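Local coordinates for protein Dye type peroxidase A (Streptomyces lividans 1326, PDB 6GZW) that binds haem and, as a dye-decolourising peroxidase, probably uses hydrogen peroxide to oxidise dyes and related substrates, at residues D70-A74 and L136-H140. Sequence-based numbering, arbitrary orientation.
Sequences DTDVA and LVAFH
His140 and Asp70 make the one hydrogen bond between the loop 70-74 and the helical turn 136-140. NE2 of His140 donates to OD1 of Asp70 at 2.7 Å, with an N-H...O angle of 150°. The oxygen lies almost in the imidazole plane. The ring in turn approaches the syn side of the carboxylate, but from 33° out of its plane. His140 has CG anti to its backbone N (chi1 170°), which carries the ring from the helix toward the loop, with NE2 turned to Asp70. Thr71 also sits at the ring edge, where its OG1 is 3.4 Å from CD2 of His140. Ala74 covers one face of the same ring. Its CB lies 3.8 Å from the ring centroid, a CH-pi contact displaced toward the CG-ND1 side. Beside CB of His140, CG1 of Val73 packs 4.2 Å from CB of Leu136 and reaches the edge of the Phe139 ring.

Both segments belong to the N-terminal of the two ferredoxin-like halves of the dye-decolourising peroxidase fold. The contact ties the long loop between helix 43-61 and strand 83-89 to helix 135-149. Its centre lies about 22 Å from the centre of the chain, yet it is buried, with the second subunit against it.

Two turns within the loop hold these groups in place. OD2 of Asp70 accepts from N of Asp72 at 2.9 Å, forming an Asx turn, while OD1 also receives the backbone N of Ala66. Both carboxylate oxygens are thus engaged, which should help to hold its rotation. OG1 of Thr71 accepts from N of Val73 at 3.3 Å, an ST turn. The second subunit packs on both segments: NZ of its Lys249 bonds to O of Thr71, and its His307 meets the Phe139 ring edge-to-face.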
loop_
_atom_site.group_PDB
_atom_site.type_symbol
_atom_site.label_atom_id
_atom_site.label_comp_id
_atom_site.label_asym_id
_atom_site.label_seq_id
_atom_site.Cartn_x
_atom_site.Cartn_y
_atom_site.Cartn_z
ATOM N N ASP A 70 -12.684 7.011 -18.616
ATOM C CA ASP A 70 -12.020 6.018 -17.794
ATOM C C ASP A 70 -10.512 6.030 -18.068
ATOM O O ASP A 70 -10.101 6.227 -19.195
ATOM C CB ASP A 70 -12.577 4.621 -18.012
ATOM C CG ASP A 70 -12.068 3.652 -16.980
ATOM O OD1 ASP A 70 -12.689 3.591 -15.902
ATOM O OD2 ASP A 70 -11.083 2.964 -17.317
ATOM N N THR A 71 -9.706 5.807 -17.028
ATOM C CA THR A 71 -8.258 5.944 -17.184
ATOM C C THR A 71 -7.567 4.666 -17.647
ATOM O O THR A 71 -6.349 4.699 -17.938
ATOM C CB THR A 71 -7.628 6.318 -15.832
ATOM O OG1 THR A 71 -7.885 5.251 -14.901
ATOM C CG2 THR A 71 -8.182 7.672 -15.328
ATOM N N ASP A 72 -8.286 3.545 -17.691
ATOM C CA ASP A 72 -7.757 2.210 -17.983
ATOM C C ASP A 72 -6.878 1.598 -16.862
ATOM O O ASP A 72 -6.380 0.501 -17.051
ATOM C CB ASP A 72 -6.968 2.156 -19.299
ATOM C CG ASP A 72 -7.832 2.471 -20.485
ATOM O OD1 ASP A 72 -8.846 1.784 -20.665
ATOM O OD2 ASP A 72 -7.450 3.355 -21.264
ATOM N N VAL A 73 -6.740 2.267 -15.715
ATOM C CA VAL A 73 -5.864 1.763 -14.644
ATOM C C VAL A 73 -6.337 0.385 -14.129
ATOM O O VAL A 73 -5.508 -0.463 -13.803
ATOM C CB VAL A 73 -5.714 2.785 -13.484
ATOM C CG1 VAL A 73 -5.005 2.189 -12.267
ATOM C CG2 VAL A 73 -4.967 4.018 -13.958
ATOM N N ALA A 74 -7.660 0.191 -14.049
ATOM C CA ALA A 74 -8.213 -1.095 -13.568
ATOM C C ALA A 74 -8.500 -2.097 -14.685
ATOM O O ALA A 74 -8.954 -3.207 -14.432
ATOM C CB ALA A 74 -9.430 -0.856 -12.702
ATOM N N LEU A 136 -4.440 -1.654 -7.971
ATOM C CA LEU A 136 -4.817 -0.865 -9.148
ATOM C C LEU A 136 -6.315 -0.625 -9.175
ATOM O O LEU A 136 -6.764 0.515 -9.392
ATOM C CB LEU A 136 -4.337 -1.492 -10.466
ATOM C CG LEU A 136 -2.823 -1.725 -10.593
ATOM C CD1 LEU A 136 -2.490 -2.134 -12.019
ATOM C CD2 LEU A 136 -2.005 -0.525 -10.145
ATOM N N VAL A 137 -7.089 -1.674 -8.882
ATOM C CA VAL A 137 -8.543 -1.513 -8.731
ATOM C C VAL A 137 -8.844 -0.474 -7.673
ATOM O O VAL A 137 -9.688 0.411 -7.861
ATOM C CB VAL A 137 -9.244 -2.862 -8.396
ATOM C CG1 VAL A 137 -10.704 -2.651 -8.048
ATOM C CG2 VAL A 137 -9.091 -3.843 -9.553
ATOM N N ALA A 138 -8.179 -0.567 -6.516
ATOM C CA ALA A 138 -8.448 0.384 -5.483
ATOM C C ALA A 138 -8.094 1.828 -5.871
ATOM O O ALA A 138 -8.859 2.751 -5.619
ATOM C CB ALA A 138 -7.700 -0.005 -4.209
ATOM N N PHE A 139 -6.909 2.011 -6.439
ATOM C CA PHE A 139 -6.468 3.355 -6.823
ATOM C C PHE A 139 -7.401 3.968 -7.878
ATOM O O PHE A 139 -7.828 5.120 -7.787
ATOM C CB PHE A 139 -5.057 3.375 -7.362
ATOM C CG PHE A 139 -4.606 4.764 -7.702
ATOM C CD1 PHE A 139 -4.174 5.622 -6.707
ATOM C CD2 PHE A 139 -4.750 5.264 -8.998
ATOM C CE1 PHE A 139 -3.864 6.952 -6.981
ATOM C CE2 PHE A 139 -4.442 6.584 -9.273
ATOM C CZ PHE A 139 -3.970 7.429 -8.290
ATOM N N HIS A 140 -7.734 3.155 -8.859
ATOM C CA HIS A 140 -8.641 3.589 -9.923
ATOM C C HIS A 140 -9.961 4.086 -9.326
ATOM O O HIS A 140 -10.468 5.113 -9.746
ATOM C CB HIS A 140 -8.875 2.434 -10.888
ATOM C CG HIS A 140 -9.958 2.647 -11.900
ATOM N ND1 HIS A 140 -11.208 2.073 -11.786
ATOM C CD2 HIS A 140 -9.948 3.292 -13.088
ATOM C CE1 HIS A 140 -11.933 2.406 -12.846
ATOM N NE2 HIS A 140 -11.190 3.145 -13.650
#